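Local coordinates for protein transcriptional regulator, LacI family (Lactobacillus brevis, PDB 3JY6) that probably binds cis-regulatory DNA as a transcription regulator of the LacI family, at residues E94-D106 / K255-L267. Numbering follows the deposited sequence.
Sequences EMDACPWPQVVTD and KVAPEKMVIPAKL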
loop_
_atom_site.group_PDB
_atom_site.type_symbol
_atom_site.label_atom_id
_atom_site.label_comp_id
_atom_site.label_asym_id
_atom_site.label_seq_id
_atom_site.Cartn_x
_atom_site.Cartn_y
_atom_site.Cartn_z
ATOM N N GLU A 94 2.946 -19.916 -8.391
ATOM C CA GLU A 94 3.190 -20.733 -9.571
ATOM C C GLU A 94 4.382 -21.657 -9.293
ATOM O O GLU A 94 5.382 -21.640 -10.007
ATOM C CB GLU A 94 3.495 -19.863 -10.791
ATOM C CG GLU A 94 3.183 -20.561 -12.117
ATOM C CD GLU A 94 1.783 -20.255 -12.621
ATOM O OE1 GLU A 94 1.587 -19.175 -13.223
ATOM O OE2 GLU A 94 0.874 -21.086 -12.408
ATOM N N MET A 95 4.259 -22.446 -8.229
ATOM C CA MET A 95 5.285 -23.406 -7.819
ATOM C C MET A 95 4.872 -24.772 -8.369
ATOM O O MET A 95 3.714 -25.161 -8.234
ATOM C CB MET A 95 5.326 -23.477 -6.293
ATOM C CG MET A 95 6.655 -23.907 -5.694
ATOM S SD MET A 95 6.480 -24.488 -3.981
ATOM C CE MET A 95 5.388 -23.272 -3.273
ATOM N N ASP A 96 5.783 -25.503 -8.999
ATOM C CA ASP A 96 5.395 -26.820 -9.496
ATOM C C ASP A 96 5.722 -27.859 -8.425
ATOM O O ASP A 96 6.639 -27.678 -7.630
ATOM C CB ASP A 96 6.117 -27.159 -10.810
ATOM C CG ASP A 96 7.587 -27.453 -10.612
ATOM O OD1 ASP A 96 8.252 -26.672 -9.902
ATOM O OD2 ASP A 96 8.077 -28.459 -11.174
ATOM N N ALA A 97 4.941 -28.926 -8.385
ATOM C CA ALA A 97 5.154 -29.990 -7.412
ATOM C C ALA A 97 5.040 -29.469 -5.970
ATOM O O ALA A 97 5.735 -29.940 -5.072
ATOM C CB ALA A 97 6.531 -30.628 -7.639
ATOM N N CYS A 98 4.155 -28.502 -5.748
ATOM C CA CYS A 98 3.969 -27.927 -4.412
ATOM C C CYS A 98 3.309 -28.924 -3.450
ATOM O O CYS A 98 2.317 -29.559 -3.787
ATOM C CB CYS A 98 3.113 -26.655 -4.503
ATOM S SG CYS A 98 2.998 -25.681 -2.963
ATOM N N PRO A 99 3.847 -29.051 -2.227
ATOM C CA PRO A 99 3.320 -29.967 -1.210
ATOM C C PRO A 99 2.020 -29.531 -0.506
ATOM O O PRO A 99 1.332 -30.353 0.118
ATOM C CB PRO A 99 4.481 -30.087 -0.234
ATOM C CG PRO A 99 5.042 -28.698 -0.255
ATOM C CD PRO A 99 5.054 -28.363 -1.732
ATOM N N TRP A 100 1.682 -28.252 -0.584
ATOM C CA TRP A 100 0.456 -27.790 0.058
ATOM C C TRP A 100 -0.469 -27.177 -0.989
ATOM O O TRP A 100 -0.058 -26.960 -2.125
ATOM C CB TRP A 100 0.785 -26.802 1.189
ATOM C CG TRP A 100 1.892 -25.854 0.895
ATOM C CD1 TRP A 100 1.872 -24.828 -0.002
ATOM C CD2 TRP A 100 3.204 -25.851 1.481
ATOM N NE1 TRP A 100 3.086 -24.177 -0.004
ATOM C CE2 TRP A 100 3.912 -24.770 0.911
ATOM C CE3 TRP A 100 3.830 -26.620 2.467
ATOM C CZ2 TRP A 100 5.239 -24.480 1.251
ATOM C CZ3 TRP A 100 5.149 -26.328 2.809
ATOM C CH2 TRP A 100 5.829 -25.249 2.218
ATOM N N PRO A 101 -1.740 -26.927 -0.641
ATOM C CA PRO A 101 -2.650 -26.339 -1.634
ATOM C C PRO A 101 -2.178 -24.950 -2.061
ATOM O O PRO A 101 -1.537 -24.243 -1.280
ATOM C CB PRO A 101 -3.987 -26.270 -0.891
ATOM C CG PRO A 101 -3.863 -27.323 0.205
ATOM C CD PRO A 101 -2.429 -27.179 0.642
ATOM N N GLN A 102 -2.502 -24.556 -3.288
ATOM C CA GLN A 102 -2.107 -23.244 -3.795
ATOM C C GLN A 102 -3.222 -22.472 -4.471
ATOM O O GLN A 102 -4.127 -23.045 -5.066
ATOM C CB GLN A 102 -1.017 -23.356 -4.843
ATOM C CG GLN A 102 0.304 -23.898 -4.419
ATOM C CD GLN A 102 1.167 -24.078 -5.633
ATOM O OE1 GLN A 102 0.899 -24.946 -6.474
ATOM N NE2 GLN A 102 2.188 -23.237 -5.764
ATOM N N VAL A 103 -3.100 -21.152 -4.408
ATOM C CA VAL A 103 -4.032 -20.240 -5.041
ATOM C C VAL A 103 -3.165 -19.403 -5.977
ATOM O O VAL A 103 -2.268 -18.669 -5.541
ATOM C CB VAL A 103 -4.736 -19.337 -4.004
ATOM C CG1 VAL A 103 -5.685 -18.347 -4.722
ATOM C CG2 VAL A 103 -5.519 -20.203 -3.022
ATOM N N VAL A 104 -3.424 -19.524 -7.273
ATOM C CA VAL A 104 -2.641 -18.799 -8.254
ATOM C C VAL A 104 -3.476 -18.152 -9.356
ATOM O O VAL A 104 -4.679 -18.393 -9.488
ATOM C CB VAL A 104 -1.614 -19.739 -8.942
ATOM C CG1 VAL A 104 -0.783 -20.479 -7.909
ATOM C CG2 VAL A 104 -2.345 -20.731 -9.845
ATOM N N THR A 105 -2.792 -17.350 -10.161
ATOM C CA THR A 105 -3.378 -16.655 -11.303
ATOM C C THR A 105 -2.956 -17.418 -12.567
ATOM O O THR A 105 -1.904 -18.053 -12.592
ATOM C CB THR A 105 -2.823 -15.205 -11.422
ATOM O OG1 THR A 105 -3.112 -14.474 -10.227
ATOM C CG2 THR A 105 -3.426 -14.490 -12.624
ATOM N N ASP A 106 -3.779 -17.357 -13.608
ATOM C CA ASP A 106 -3.460 -18.006 -14.883
ATOM C C ASP A 106 -2.521 -17.022 -15.583
ATOM O O ASP A 106 -2.896 -16.386 -16.565
ATOM C CB ASP A 106 -4.735 -18.189 -15.707
ATOM C CG ASP A 106 -5.463 -16.869 -15.951
ATOM O OD1 ASP A 106 -5.680 -16.113 -14.975
ATOM O OD2 ASP A 106 -5.813 -16.589 -17.116
ATOM N N LYS A 255 -8.426 -33.193 4.821
ATOM C CA LYS A 255 -7.140 -33.455 4.192
ATOM C C LYS A 255 -7.271 -32.877 2.787
ATOM O O LYS A 255 -7.655 -33.570 1.847
ATOM C CB LYS A 255 -6.849 -34.962 4.144
ATOM C CG LYS A 255 -6.936 -35.671 5.500
ATOM C CD LYS A 255 -6.147 -34.964 6.613
ATOM C CE LYS A 255 -4.644 -34.952 6.355
ATOM N NZ LYS A 255 -3.900 -34.172 7.389
ATOM N N VAL A 256 -6.979 -31.585 2.666
ATOM C CA VAL A 256 -7.078 -30.883 1.391
ATOM C C VAL A 256 -5.930 -31.234 0.452
ATOM O O VAL A 256 -4.776 -30.946 0.739
ATOM C CB VAL A 256 -7.088 -29.354 1.602
ATOM C CG1 VAL A 256 -7.369 -28.648 0.276
ATOM C CG2 VAL A 256 -8.132 -28.977 2.655
ATOM N N ALA A 257 -6.262 -31.852 -0.675
ATOM C CA ALA A 257 -5.264 -32.241 -1.668
ATOM C C ALA A 257 -4.403 -31.038 -2.075
ATOM O O ALA A 257 -4.903 -29.927 -2.227
ATOM C CB ALA A 257 -5.960 -32.833 -2.897
ATOM N N PRO A 258 -3.094 -31.254 -2.272
ATOM C CA PRO A 258 -2.212 -30.146 -2.660
ATOM C C PRO A 258 -2.295 -29.757 -4.138
ATOM O O PRO A 258 -1.331 -29.922 -4.889
ATOM C CB PRO A 258 -0.838 -30.670 -2.288
ATOM C CG PRO A 258 -0.962 -32.148 -2.665
ATOM C CD PRO A 258 -2.334 -32.514 -2.116
ATOM N N GLU A 259 -3.448 -29.248 -4.558
ATOM C CA GLU A 259 -3.625 -28.827 -5.942
ATOM C C GLU A 259 -3.745 -27.305 -6.027
ATOM O O GLU A 259 -3.858 -26.628 -5.002
ATOM C CB GLU A 259 -4.848 -29.515 -6.550
ATOM C CG GLU A 259 -6.033 -29.614 -5.607
ATOM C CD GLU A 259 -6.871 -30.868 -5.838
ATOM O OE1 GLU A 259 -7.707 -31.198 -4.973
ATOM O OE2 GLU A 259 -6.696 -31.533 -6.882
ATOM N N LYS A 260 -3.694 -26.774 -7.246
ATOM C CA LYS A 260 -3.774 -25.337 -7.458
ATOM C C LYS A 260 -5.180 -24.877 -7.820
ATOM O O LYS A 260 -5.862 -25.505 -8.632
ATOM C CB LYS A 260 -2.808 -24.918 -8.572
ATOM C CG LYS A 260 -1.546 -25.770 -8.642
ATOM C CD LYS A 260 -0.366 -25.028 -9.271
ATOM C CE LYS A 260 -0.615 -24.628 -10.711
ATOM N NZ LYS A 260 0.621 -24.020 -11.274
ATOM N N MET A 261 -5.613 -23.785 -7.199
ATOM C CA MET A 261 -6.915 -23.213 -7.472
ATOM C C MET A 261 -6.585 -21.990 -8.304
ATOM O O MET A 261 -5.866 -21.095 -7.849
ATOM C CB MET A 261 -7.618 -22.798 -6.177
ATOM C CG MET A 261 -8.839 -21.925 -6.380
ATOM S SD MET A 261 -9.641 -21.595 -4.805
ATOM C CE MET A 261 -11.384 -21.501 -5.331
ATOM N N VAL A 262 -7.097 -21.970 -9.528
ATOM C CA VAL A 262 -6.824 -20.869 -10.423
ATOM C C VAL A 262 -7.883 -19.783 -10.394
ATOM O O VAL A 262 -9.061 -20.038 -10.641
ATOM C CB VAL A 262 -6.637 -21.375 -11.877
ATOM C CG1 VAL A 262 -7.883 -22.072 -12.334
ATOM C CG2 VAL A 262 -6.297 -20.224 -12.808
ATOM N N ILE A 263 -7.442 -18.570 -10.065
ATOM C CA ILE A 263 -8.300 -17.400 -10.034
ATOM C C ILE A 263 -7.899 -16.626 -11.289
ATOM O O ILE A 263 -6.879 -15.944 -11.307
ATOM C CB ILE A 263 -8.031 -16.532 -8.786
ATOM C CG1 ILE A 263 -8.339 -17.330 -7.509
ATOM C CG2 ILE A 263 -8.868 -15.260 -8.854
ATOM C CD1 ILE A 263 -9.782 -17.740 -7.357
ATOM N N PRO A 264 -8.683 -16.745 -12.369
ATOM C CA PRO A 264 -8.360 -16.034 -13.608
ATOM C C PRO A 264 -8.278 -14.515 -13.469
ATOM O O PRO A 264 -9.127 -13.879 -12.842
ATOM C CB PRO A 264 -9.475 -16.467 -14.548
ATOM C CG PRO A 264 -10.621 -16.700 -13.613
ATOM C CD PRO A 264 -9.969 -17.449 -12.496
ATOM N N ALA A 265 -7.227 -13.943 -14.039
ATOM C CA ALA A 265 -7.059 -12.501 -14.003
ATOM C C ALA A 265 -8.061 -11.936 -14.998
ATOM O O ALA A 265 -8.540 -12.647 -15.886
ATOM C CB ALA A 265 -5.639 -12.117 -14.415
ATOM N N LYS A 266 -8.380 -10.659 -14.847
ATOM C CA LYS A 266 -9.309 -10.012 -15.752
ATOM C C LYS A 266 -8.686 -8.794 -16.428
ATOM O O LYS A 266 -8.118 -7.916 -15.772
ATOM C CB LYS A 266 -10.577 -9.589 -15.001
ATOM C CG LYS A 266 -11.314 -10.724 -14.298
ATOM C CD LYS A 266 -11.530 -11.932 -15.226
ATOM C CE LYS A 266 -12.383 -13.012 -14.567
ATOM N NZ LYS A 266 -11.880 -13.423 -13.218
ATOM N N LEU A 267 -8.800 -8.762 -17.751
ATOM C CA LEU A 267 -8.318 -7.655 -18.572
ATOM C C LEU A 267 -9.478 -6.682 -18.510
ATOM O O LEU A 267 -10.517 -6.943 -19.110
ATOM C CB LEU A 267 -8.117 -8.124 -20.013
ATOM C CG LEU A 267 -7.902 -7.086 -21.126
ATOM C CD1 LEU A 267 -6.631 -6.318 -20.868
ATOM C CD2 LEU A 267 -7.825 -7.788 -22.476
#
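Gln-102 to Val-104 pair in parallel with Lys-260 to Val-262, the two short strand axes 4.5 Å apart at 27°. Four backbone bonds join the two segments here: Gln-102 N to Glu-259 O, Met-261 N to Gln-102 O, Val-104 N to Met-261 O, and Ile-263 N to Val-104 O, the last 2.8 Å and almost straight. Strand 260-262, from late in the chain, thereby returns to the edge of the six-stranded parallel sheet of one lobe, as in the periplasmic-binding-protein fold of LacI-family regulators. On one face, Lys-260 runs beside Gln-102 and then bends at chi3 (-63°). Its NZ meets Glu-94 OE2 at 3.2 Å, on the anti lone pair, in a salt bridge; Glu-94 OE1 is held by Asn-107. On the other face, Val-103 CG1 touches Ile-263 CG1 at 4.0 Å, and helix 236-251 covers both residues. Pro-101 CG packs on Val-256 CG1 at 3.7 Å. Beyond the strands, chi1 of 57° swings the Asp-106 carboxylate toward the 264-265 backbone. OD1 accepts a 2.8 Å hydrogen bond from Ala-265 N on its syn lone pair. Beside this bond, Thr-105 CG2 meets Ala-265 CB at 3.7 Å. Without the carboxylate, as with an alanine at Asp-106, the Ala-265 N-H would probably lose its acceptor. The edge strand is thus held mainly by backbone bonds, supplemented by two carboxylate contacts.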